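Local coordinates for petrobactin biosynthesis protein AsbB (Bacillus anthracis, PDB 3TO3), which catalyses the ATP-dependent condensation of spermidine with citryl-spermidine intermediates in the biosynthesis of petrobactin, a siderophore for iron acquisition and virulence, at residues B[71-79]-B[525-536]; B[513-521]-B[535-543]. All coordinates share one frame; numbering follows the deposited sequence.

Contact 1: B[71-79]-B[525-536]. With EDO (1,2-ethanediol), chain H.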
loop_
_atom_site.group_PDB
_atom_site.type_symbol
_atom_site.label_atom_id
_atom_site.label_comp_id
_atom_site.label_asym_id
_atom_site.label_seq_id
_atom_site.Cartn_x
_atom_site.Cartn_y
_atom_site.Cartn_z
ATOM N N TYR B 71 15.668 -2.489 -33.040
ATOM C CA TYR B 71 17.047 -2.687 -33.426
ATOM C C TYR B 71 17.968 -2.475 -32.212
ATOM O O TYR B 71 17.732 -1.601 -31.383
ATOM C CB TYR B 71 17.427 -1.716 -34.547
ATOM C CG TYR B 71 16.948 -2.134 -35.934
ATOM C CD1 TYR B 71 15.782 -1.602 -36.489
ATOM C CD2 TYR B 71 17.664 -3.051 -36.690
ATOM C CE1 TYR B 71 15.343 -1.981 -37.766
ATOM C CE2 TYR B 71 17.240 -3.434 -37.969
ATOM C CZ TYR B 71 16.073 -2.902 -38.497
ATOM O OH TYR B 71 15.659 -3.267 -39.780
ATOM N N GLY B 72 19.017 -3.277 -32.111
ATOM C CA GLY B 72 20.009 -3.060 -31.081
ATOM C C GLY B 72 21.267 -3.848 -31.332
ATOM O O GLY B 72 21.475 -4.363 -32.414
ATOM N N ARG B 73 22.106 -3.947 -30.310
ATOM C CA ARG B 73 23.408 -4.558 -30.435
ATOM C C ARG B 73 23.665 -5.466 -29.239
ATOM O O ARG B 73 23.135 -5.235 -28.145
ATOM C CB ARG B 73 24.480 -3.465 -30.421
ATOM C CG ARG B 73 24.470 -2.491 -31.589
ATOM C CD ARG B 73 25.392 -1.275 -31.315
ATOM N NE ARG B 73 24.738 -0.339 -30.391
ATOM C CZ ARG B 73 25.359 0.597 -29.677
ATOM N NH1 ARG B 73 26.691 0.747 -29.721
ATOM N NH2 ARG B 73 24.639 1.384 -28.902
ATOM N N GLU B 74 24.521 -6.463 -29.445
ATOM C CA GLU B 74 25.105 -7.226 -28.359
ATOM C C GLU B 74 26.567 -6.787 -28.193
ATOM O O GLU B 74 27.369 -6.913 -29.121
ATOM C CB GLU B 74 25.031 -8.705 -28.672
ATOM C CG GLU B 74 25.401 -9.608 -27.524
ATOM C CD GLU B 74 25.042 -11.074 -27.795
ATOM O OE1 GLU B 74 24.231 -11.668 -27.031
ATOM O OE2 GLU B 74 25.569 -11.628 -28.783
ATOM N N ARG B 75 26.919 -6.289 -27.008
ATOM C CA ARG B 75 28.186 -5.557 -26.839
ATOM C C ARG B 75 29.272 -6.407 -26.241
ATOM O O ARG B 75 28.986 -7.271 -25.410
ATOM C CB ARG B 75 27.964 -4.428 -25.876
ATOM C CG ARG B 75 26.805 -3.614 -26.228
ATOM C CD ARG B 75 27.356 -2.476 -27.003
ATOM N NE ARG B 75 26.705 -1.301 -26.494
ATOM C CZ ARG B 75 27.260 -0.112 -26.390
ATOM N NH1 ARG B 75 28.528 0.089 -26.754
ATOM N NH2 ARG B 75 26.514 0.865 -25.895
ATOM N N ILE B 76 30.524 -6.156 -26.624
ATOM C CA ILE B 76 31.615 -6.944 -26.075
ATOM C C ILE B 76 31.726 -6.744 -24.564
ATOM O O ILE B 76 32.342 -7.577 -23.879
ATOM C CB ILE B 76 32.986 -6.680 -26.749
ATOM C CG1 ILE B 76 33.626 -5.438 -26.163
ATOM C CG2 ILE B 76 32.861 -6.552 -28.249
ATOM C CD1 ILE B 76 35.089 -5.462 -26.274
ATOM N N THR B 77 31.058 -5.726 -24.009
ATOM C CA THR B 77 31.207 -5.528 -22.580
ATOM C C THR B 77 30.104 -6.397 -21.931
ATOM O O THR B 77 28.993 -5.965 -21.684
ATOM C CB THR B 77 30.955 -4.002 -22.272
ATOM O OG1 THR B 77 32.065 -3.225 -22.739
ATOM C CG2 THR B 77 30.713 -3.692 -20.762
ATOM N N PHE B 78 30.531 -7.576 -21.485
ATOM C CA PHE B 78 29.690 -8.583 -20.819
ATOM C C PHE B 78 28.496 -9.062 -21.590
ATOM O O PHE B 78 27.590 -9.638 -21.004
ATOM C CB PHE B 78 29.262 -8.103 -19.428
ATOM C CG PHE B 78 30.423 -7.806 -18.549
ATOM C CD1 PHE B 78 31.108 -8.834 -17.946
ATOM C CD2 PHE B 78 30.895 -6.514 -18.404
ATOM C CE1 PHE B 78 32.209 -8.593 -17.168
ATOM C CE2 PHE B 78 32.008 -6.275 -17.614
ATOM C CZ PHE B 78 32.661 -7.313 -17.012
ATOM N N GLY B 79 28.532 -8.892 -22.907
ATOM C CA GLY B 79 27.392 -9.221 -23.744
ATOM C C GLY B 79 26.150 -8.397 -23.473
ATOM O O GLY B 79 25.059 -8.808 -23.837
ATOM N N ALA B 525 32.409 4.836 -25.601
ATOM C CA ALA B 525 32.166 4.327 -26.966
ATOM C C ALA B 525 31.125 5.143 -27.754
ATOM O O ALA B 525 31.344 5.513 -28.916
ATOM C CB ALA B 525 31.750 2.852 -26.958
ATOM N N ASP B 526 29.977 5.406 -27.144
ATOM C CA ASP B 526 28.924 6.009 -27.941
ATOM C C ASP B 526 29.066 7.514 -28.128
ATOM O O ASP B 526 28.639 8.045 -29.125
ATOM C CB ASP B 526 27.547 5.573 -27.440
ATOM C CG ASP B 526 27.377 4.034 -27.473
ATOM O OD1 ASP B 526 27.593 3.408 -28.545
ATOM O OD2 ASP B 526 27.066 3.453 -26.415
ATOM N N LYS B 527 29.602 8.196 -27.132
ATOM C CA LYS B 527 29.882 9.619 -27.230
ATOM C C LYS B 527 31.207 10.057 -27.869
ATOM O O LYS B 527 31.293 11.117 -28.489
ATOM C CB LYS B 527 29.711 10.277 -25.861
ATOM C CG LYS B 527 28.318 10.028 -25.257
ATOM C CD LYS B 527 27.240 10.558 -26.185
ATOM C CE LYS B 527 25.994 10.860 -25.380
ATOM N NZ LYS B 527 24.833 11.351 -26.191
ATOM N N TYR B 528 32.267 9.370 -27.507
ATOM C CA TYR B 528 33.590 9.661 -28.019
ATOM C C TYR B 528 34.210 8.707 -29.031
ATOM O O TYR B 528 35.355 8.906 -29.434
ATOM C CB TYR B 528 34.534 10.016 -26.868
ATOM C CG TYR B 528 33.912 11.023 -25.904
ATOM C CD1 TYR B 528 33.865 12.365 -26.218
ATOM C CD2 TYR B 528 33.335 10.623 -24.713
ATOM C CE1 TYR B 528 33.291 13.297 -25.356
ATOM C CE2 TYR B 528 32.750 11.554 -23.832
ATOM C CZ TYR B 528 32.742 12.888 -24.170
ATOM O OH TYR B 528 32.185 13.839 -23.346
ATOM N N GLU B 529 33.517 7.628 -29.376
ATOM C CA GLU B 529 34.116 6.641 -30.286
ATOM C C GLU B 529 35.349 5.990 -29.684
ATOM O O GLU B 529 36.227 5.529 -30.402
ATOM C CB GLU B 529 34.536 7.268 -31.623
ATOM C CG GLU B 529 33.558 8.253 -32.200
ATOM C CD GLU B 529 32.173 7.672 -32.323
ATOM O OE1 GLU B 529 31.999 6.723 -33.126
ATOM O OE2 GLU B 529 31.260 8.159 -31.612
ATOM N N TRP B 530 35.428 5.967 -28.365
ATOM C CA TRP B 530 36.445 5.172 -27.692
ATOM C C TRP B 530 35.916 3.735 -27.668
ATOM O O TRP B 530 34.843 3.447 -27.119
ATOM C CB TRP B 530 36.680 5.703 -26.277
ATOM C CG TRP B 530 37.868 5.135 -25.632
ATOM C CD1 TRP B 530 37.921 4.051 -24.797
ATOM C CD2 TRP B 530 39.195 5.612 -25.750
ATOM N NE1 TRP B 530 39.209 3.824 -24.394
ATOM C CE2 TRP B 530 40.015 4.770 -24.969
ATOM C CE3 TRP B 530 39.776 6.675 -26.431
ATOM C CZ2 TRP B 530 41.382 4.951 -24.868
ATOM C CZ3 TRP B 530 41.135 6.850 -26.331
ATOM C CH2 TRP B 530 41.925 5.994 -25.557
ATOM N N LYS B 531 36.672 2.844 -28.293
ATOM C CA LYS B 531 36.257 1.470 -28.484
ATOM C C LYS B 531 36.258 0.741 -27.156
ATOM O O LYS B 531 37.111 0.995 -26.296
ATOM C CB LYS B 531 37.182 0.765 -29.487
ATOM C CG LYS B 531 36.788 0.946 -30.973
ATOM C CD LYS B 531 37.902 0.480 -31.935
ATOM C CE LYS B 531 38.156 -1.031 -31.896
ATOM N NZ LYS B 531 37.050 -1.835 -32.519
ATOM N N GLU B 532 35.292 -0.160 -26.999
ATOM C CA GLU B 532 35.149 -0.921 -25.777
ATOM C C GLU B 532 36.363 -1.808 -25.551
ATOM O O GLU B 532 36.828 -1.926 -24.409
ATOM C CB GLU B 532 33.854 -1.737 -25.778
ATOM C CG GLU B 532 32.552 -0.905 -25.540
ATOM C CD GLU B 532 31.307 -1.695 -25.964
ATOM O OE1 GLU B 532 30.922 -2.582 -25.195
ATOM O OE2 GLU B 532 30.750 -1.487 -27.078
ATOM N N GLU B 533 36.872 -2.398 -26.637
ATOM C CA GLU B 533 38.119 -3.172 -26.614
ATOM C C GLU B 533 39.280 -2.389 -25.985
ATOM O O GLU B 533 39.966 -2.911 -25.106
ATOM C CB GLU B 533 38.518 -3.661 -28.024
ATOM C CG GLU B 533 37.462 -4.532 -28.698
ATOM C CD GLU B 533 36.303 -3.725 -29.337
ATOM O OE1 GLU B 533 35.945 -2.636 -28.829
ATOM O OE2 GLU B 533 35.755 -4.185 -30.364
ATOM N N SER B 534 39.492 -1.150 -26.434
ATOM C CA SER B 534 40.542 -0.285 -25.857
ATOM C C SER B 534 40.294 -0.016 -24.371
ATOM O O SER B 534 41.220 -0.050 -23.563
ATOM C CB SER B 534 40.653 1.061 -26.585
ATOM O OG SER B 534 40.869 0.857 -27.958
ATOM N N PHE B 535 39.048 0.281 -24.019
ATOM C CA PHE B 535 38.684 0.494 -22.617
ATOM C C PHE B 535 39.157 -0.709 -21.786
ATOM O O PHE B 535 39.896 -0.541 -20.815
ATOM C CB PHE B 535 37.167 0.694 -22.492
ATOM C CG PHE B 535 36.691 0.958 -21.098
ATOM C CD1 PHE B 535 36.345 2.251 -20.699
ATOM C CD2 PHE B 535 36.542 -0.085 -20.195
ATOM C CE1 PHE B 535 35.888 2.507 -19.401
ATOM C CE2 PHE B 535 36.088 0.149 -18.891
ATOM C CZ PHE B 535 35.751 1.444 -18.493
ATOM N N TRP B 536 38.768 -1.921 -22.185
ATOM C CA TRP B 536 39.102 -3.094 -21.382
ATOM C C TRP B 536 40.592 -3.439 -21.425
ATOM O O TRP B 536 41.144 -3.973 -20.455
ATOM C CB TRP B 536 38.178 -4.298 -21.690
ATOM C CG TRP B 536 36.756 -3.953 -21.294
ATOM C CD1 TRP B 536 35.707 -3.662 -22.131
ATOM C CD2 TRP B 536 36.263 -3.777 -19.959
ATOM N NE1 TRP B 536 34.588 -3.337 -21.386
ATOM C CE2 TRP B 536 34.907 -3.408 -20.056
ATOM C CE3 TRP B 536 36.832 -3.915 -18.688
ATOM C CZ2 TRP B 536 34.121 -3.178 -18.932
ATOM C CZ3 TRP B 536 36.049 -3.678 -17.574
ATOM C CH2 TRP B 536 34.706 -3.327 -17.700
HETATM C C1 EDO H . 40.333 3.375 -30.514
HETATM O O1 EDO H . 39.249 2.499 -30.262
HETATM C C2 EDO H . 40.356 4.386 -29.386
HETATM O O2 EDO H . 40.815 5.618 -29.953
HETATM O O HOH W 1 30.662 -3.714 -28.555
#
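E532, in the first turn of helix 532-547, reaches R75 and T77 of the segment that leaves strand 65-74, and its side chain shows how one carboxylate can serve several partners. Its CB lies 3.7 Å from CG1 of I76, the two side chains running alongside each other, one against the other's direction. CG passes near the T77 hydroxyl, and chi2 of 163° keeps the chain extended, carrying the carboxylate across to the loop. There OE1 accepts from T77 OG1 at 2.8 Å through its anti lone pair. OE2 takes R75 NH1 at 2.7 Å from above the carboxylate plane, and also a water that bridges to the backbone N of I76. The R75–E532 salt bridge belongs to a network of R73, R75, D526 and E532 joining the antiparallel sheet of the N-terminal region to the helical FhuF-like part of this IucA/IucC-family synthetase. R75 NH2 donates to the syn lone pair of D526 OD2 (2.7 Å), a second salt bridge, while R73 NH1 bonds D526 OD1 at 3.0 Å; R73 NE pairs with D84. The two guanidinium groups lie close, R73 NH1 over the R75 face, and D526 and E532 probably offset their charge. W536 NE1 donates in its ring plane to T77 OG1 at 2.9 Å (160°).

Contact 2: B[513-521]-B[535-543]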
loop_
_atom_site.group_PDB
_atom_site.type_symbol
_atom_site.label_atom_id
_atom_site.label_comp_id
_atom_site.label_asym_id
_atom_site.label_seq_id
_atom_site.Cartn_x
_atom_site.Cartn_y
_atom_site.Cartn_z
ATOM N N PHE B 513 32.386 -4.087 -12.116
ATOM C CA PHE B 513 32.577 -3.933 -13.566
ATOM C C PHE B 513 31.275 -3.954 -14.337
ATOM O O PHE B 513 30.850 -2.932 -14.819
ATOM C CB PHE B 513 33.556 -4.973 -14.121
ATOM C CG PHE B 513 34.999 -4.675 -13.786
ATOM C CD1 PHE B 513 35.442 -3.370 -13.697
ATOM C CD2 PHE B 513 35.894 -5.688 -13.538
ATOM C CE1 PHE B 513 36.756 -3.075 -13.388
ATOM C CE2 PHE B 513 37.196 -5.405 -13.216
ATOM C CZ PHE B 513 37.635 -4.092 -13.138
ATOM N N LEU B 514 30.632 -5.110 -14.400
ATOM C CA LEU B 514 29.416 -5.274 -15.163
ATOM C C LEU B 514 28.345 -4.211 -14.851
ATOM O O LEU B 514 27.862 -3.567 -15.759
ATOM C CB LEU B 514 28.877 -6.709 -15.002
ATOM C CG LEU B 514 27.747 -7.166 -15.936
ATOM C CD1 LEU B 514 27.601 -8.693 -15.944
ATOM C CD2 LEU B 514 26.441 -6.544 -15.513
ATOM N N PHE B 515 27.973 -4.015 -13.591
ATOM C CA PHE B 515 26.887 -3.059 -13.273
ATOM C C PHE B 515 27.340 -1.632 -12.996
ATOM O O PHE B 515 26.512 -0.772 -12.745
ATOM C CB PHE B 515 26.029 -3.519 -12.073
ATOM C CG PHE B 515 25.225 -4.748 -12.347
ATOM C CD1 PHE B 515 24.264 -4.756 -13.353
ATOM C CD2 PHE B 515 25.440 -5.922 -11.605
ATOM C CE1 PHE B 515 23.530 -5.915 -13.623
ATOM C CE2 PHE B 515 24.704 -7.087 -11.861
ATOM C CZ PHE B 515 23.751 -7.087 -12.870
ATOM N N ASN B 516 28.643 -1.387 -12.978
ATOM C CA ASN B 516 29.100 -0.065 -12.625
ATOM C C ASN B 516 30.128 0.535 -13.616
ATOM O O ASN B 516 29.758 1.334 -14.463
ATOM C CB ASN B 516 29.640 -0.174 -11.207
ATOM C CG ASN B 516 30.255 1.079 -10.714
ATOM O OD1 ASN B 516 29.952 2.160 -11.196
ATOM N ND2 ASN B 516 31.129 0.948 -9.715
ATOM N N VAL B 517 31.369 0.055 -13.590
ATOM C CA VAL B 517 32.453 0.659 -14.366
ATOM C C VAL B 517 32.207 0.454 -15.850
ATOM O O VAL B 517 32.657 1.232 -16.668
ATOM C CB VAL B 517 33.855 0.102 -13.940
ATOM C CG1 VAL B 517 34.887 0.363 -14.971
ATOM C CG2 VAL B 517 34.309 0.686 -12.609
ATOM N N GLY B 518 31.455 -0.584 -16.179
ATOM C CA GLY B 518 31.120 -0.908 -17.547
ATOM C C GLY B 518 30.229 0.136 -18.195
ATOM O O GLY B 518 30.298 0.340 -19.397
ATOM N N GLU B 519 29.390 0.797 -17.404
ATOM C CA GLU B 519 28.511 1.845 -17.929
ATOM C C GLU B 519 29.336 2.995 -18.496
ATOM O O GLU B 519 28.967 3.589 -19.502
ATOM C CB GLU B 519 27.587 2.382 -16.841
ATOM C CG GLU B 519 26.589 1.350 -16.317
ATOM C CD GLU B 519 25.454 1.009 -17.302
ATOM O OE1 GLU B 519 24.817 -0.055 -17.082
ATOM O OE2 GLU B 519 25.190 1.788 -18.269
ATOM N N LEU B 520 30.451 3.310 -17.848
ATOM C CA LEU B 520 31.376 4.325 -18.384
ATOM C C LEU B 520 31.924 3.929 -19.777
ATOM O O LEU B 520 31.970 4.751 -20.677
ATOM C CB LEU B 520 32.531 4.592 -17.406
ATOM C CG LEU B 520 33.546 5.684 -17.747
ATOM C CD1 LEU B 520 32.869 7.094 -17.877
ATOM C CD2 LEU B 520 34.662 5.689 -16.712
ATOM N N ALA B 521 32.329 2.671 -19.943
ATOM C CA ALA B 521 32.801 2.177 -21.230
ATOM C C ALA B 521 31.745 2.390 -22.324
ATOM O O ALA B 521 32.062 2.756 -23.452
ATOM C CB ALA B 521 33.181 0.698 -21.131
ATOM N N PHE B 535 39.048 0.281 -24.019
ATOM C CA PHE B 535 38.684 0.494 -22.617
ATOM C C PHE B 535 39.157 -0.709 -21.786
ATOM O O PHE B 535 39.896 -0.541 -20.815
ATOM C CB PHE B 535 37.167 0.694 -22.492
ATOM C CG PHE B 535 36.691 0.958 -21.098
ATOM C CD1 PHE B 535 36.345 2.251 -20.699
ATOM C CD2 PHE B 535 36.542 -0.085 -20.195
ATOM C CE1 PHE B 535 35.888 2.507 -19.401
ATOM C CE2 PHE B 535 36.088 0.149 -18.891
ATOM C CZ PHE B 535 35.751 1.444 -18.493
ATOM N N TRP B 536 38.768 -1.921 -22.185
ATOM C CA TRP B 536 39.102 -3.094 -21.382
ATOM C C TRP B 536 40.592 -3.439 -21.425
ATOM O O TRP B 536 41.144 -3.973 -20.455
ATOM C CB TRP B 536 38.178 -4.298 -21.690
ATOM C CG TRP B 536 36.756 -3.953 -21.294
ATOM C CD1 TRP B 536 35.707 -3.662 -22.131
ATOM C CD2 TRP B 536 36.263 -3.777 -19.959
ATOM N NE1 TRP B 536 34.588 -3.337 -21.386
ATOM C CE2 TRP B 536 34.907 -3.408 -20.056
ATOM C CE3 TRP B 536 36.832 -3.915 -18.688
ATOM C CZ2 TRP B 536 34.121 -3.178 -18.932
ATOM C CZ3 TRP B 536 36.049 -3.678 -17.574
ATOM C CH2 TRP B 536 34.706 -3.327 -17.700
HETATM N N MSE B 537 41.252 -3.115 -22.528
HETATM C CA MSE B 537 42.682 -3.335 -22.593
HETATM C C MSE B 537 43.450 -2.390 -21.666
HETATM O O MSE B 537 44.574 -2.676 -21.289
HETATM C CB MSE B 537 43.199 -3.233 -24.032
HETATM C CG MSE B 537 42.821 -4.435 -24.908
HETATM SE SE MSE B 537 43.780 -4.484 -26.619
HETATM C CE MSE B 537 42.882 -3.042 -27.561
ATOM N N ILE B 538 42.851 -1.263 -21.309
ATOM C CA ILE B 538 43.476 -0.371 -20.350
ATOM C C ILE B 538 43.269 -0.882 -18.951
ATOM O O ILE B 538 44.160 -0.798 -18.108
ATOM C CB ILE B 538 42.951 1.060 -20.463
ATOM C CG1 ILE B 538 43.624 1.746 -21.662
ATOM C CG2 ILE B 538 43.228 1.812 -19.171
ATOM C CD1 ILE B 538 43.034 3.067 -22.022
ATOM N N VAL B 539 42.074 -1.414 -18.715
ATOM C CA VAL B 539 41.750 -1.984 -17.425
ATOM C C VAL B 539 42.684 -3.156 -17.118
ATOM O O VAL B 539 43.285 -3.209 -16.038
ATOM C CB VAL B 539 40.271 -2.383 -17.327
ATOM C CG1 VAL B 539 40.010 -3.128 -16.018
ATOM C CG2 VAL B 539 39.404 -1.131 -17.392
ATOM N N VAL B 540 42.837 -4.070 -18.071
ATOM C CA VAL B 540 43.817 -5.138 -17.894
ATOM C C VAL B 540 45.263 -4.635 -17.608
ATOM O O VAL B 540 45.889 -5.050 -16.636
ATOM C CB VAL B 540 43.778 -6.121 -19.061
ATOM C CG1 VAL B 540 44.866 -7.141 -18.929
ATOM C CG2 VAL B 540 42.415 -6.800 -19.099
ATOM N N GLU B 541 45.779 -3.728 -18.430
ATOM C CA GLU B 541 47.123 -3.212 -18.214
ATOM C C GLU B 541 47.310 -2.695 -16.785
ATOM O O GLU B 541 48.325 -2.994 -16.118
ATOM C CB GLU B 541 47.449 -2.088 -19.197
ATOM C CG GLU B 541 47.728 -2.517 -20.612
ATOM C CD GLU B 541 47.784 -1.336 -21.590
ATOM O OE1 GLU B 541 48.229 -0.242 -21.201
ATOM O OE2 GLU B 541 47.378 -1.498 -22.754
ATOM N N GLU B 542 46.344 -1.902 -16.323
ATOM C CA GLU B 542 46.431 -1.319 -14.996
ATOM C C GLU B 542 46.396 -2.336 -13.855
ATOM O O GLU B 542 47.117 -2.187 -12.865
ATOM C CB GLU B 542 45.367 -0.251 -14.799
ATOM C CG GLU B 542 45.572 0.868 -15.748
ATOM C CD GLU B 542 46.912 1.542 -15.565
ATOM O OE1 GLU B 542 47.570 1.303 -14.523
ATOM O OE2 GLU B 542 47.297 2.315 -16.470
ATOM N N ILE B 543 45.560 -3.356 -13.995
ATOM C CA ILE B 543 45.506 -4.420 -13.014
ATOM C C ILE B 543 46.878 -5.083 -13.024
ATOM O O ILE B 543 47.497 -5.247 -11.981
ATOM C CB ILE B 543 44.375 -5.446 -13.334
ATOM C CG1 ILE B 543 42.996 -4.867 -13.008
ATOM C CG2 ILE B 543 44.581 -6.754 -12.574
ATOM C CD1 ILE B 543 41.793 -5.650 -13.734
#
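A chi1 of -178° swings the F535 ring away from its own amide nitrogen, whereas W536 turns its CG to lie beside the backbone N, and these two settings send neighbouring rings of helix 532-547 to different sites on helix 502-528. The F535 ring lies flat against A521, whose CB stands almost straight above it, 3.4 Å from the ring centroid, a CH-pi contact over the centre of the face. CG1 of V517 adds to the edge of the same ring, 3.8 Å from F535 CZ. W536 instead presents the edge of its six-membered ring to the face of F513, a T-shaped pair with planes at 87° and W536 CZ3 3.9 Å from F513 CD1. G518 CA meets the indole edge as well, at W536 CZ2. F513 CZ meets V539 CG1 at 3.9 Å, the two side chains reaching toward each other from their own helices. The short helical segments approach to 11.3 Å between axes at 124°, within the FhuF-like region, and 513-521 contains a wider pi-type turn at 513-517. In that turn N516 OD1 is hydrogen-bonded to the hydroxyl of Y391, an ATP-binding residue. Every touching residue is buried and the interface is almost wholly apolar, so the fit rests on shape and ring orientation rather than on paired charges.

Both contacts draw on helix 502-528 and helix 532-547; the shared residues are F535, which touches across only in contact 2, and W536, which works in both, its indole serving contact 1 through its polar edge and contact 2 through its hydrocarbon edge. Contact 2 is the core: helix packs on helix within one region, all touching residues are buried, and the chemistry is aromatic and aliphatic. Contact 1 is partly buried, about 24 Å from the centre of the chain to its own centre, and joins segments 446 residues apart; there charge and hydrogen bonding carry the contact. The two also touch directly, CZ of F78 lying 3.8 Å from CB of F513, so the polar interface adjoins the apolar core through F78 and F513.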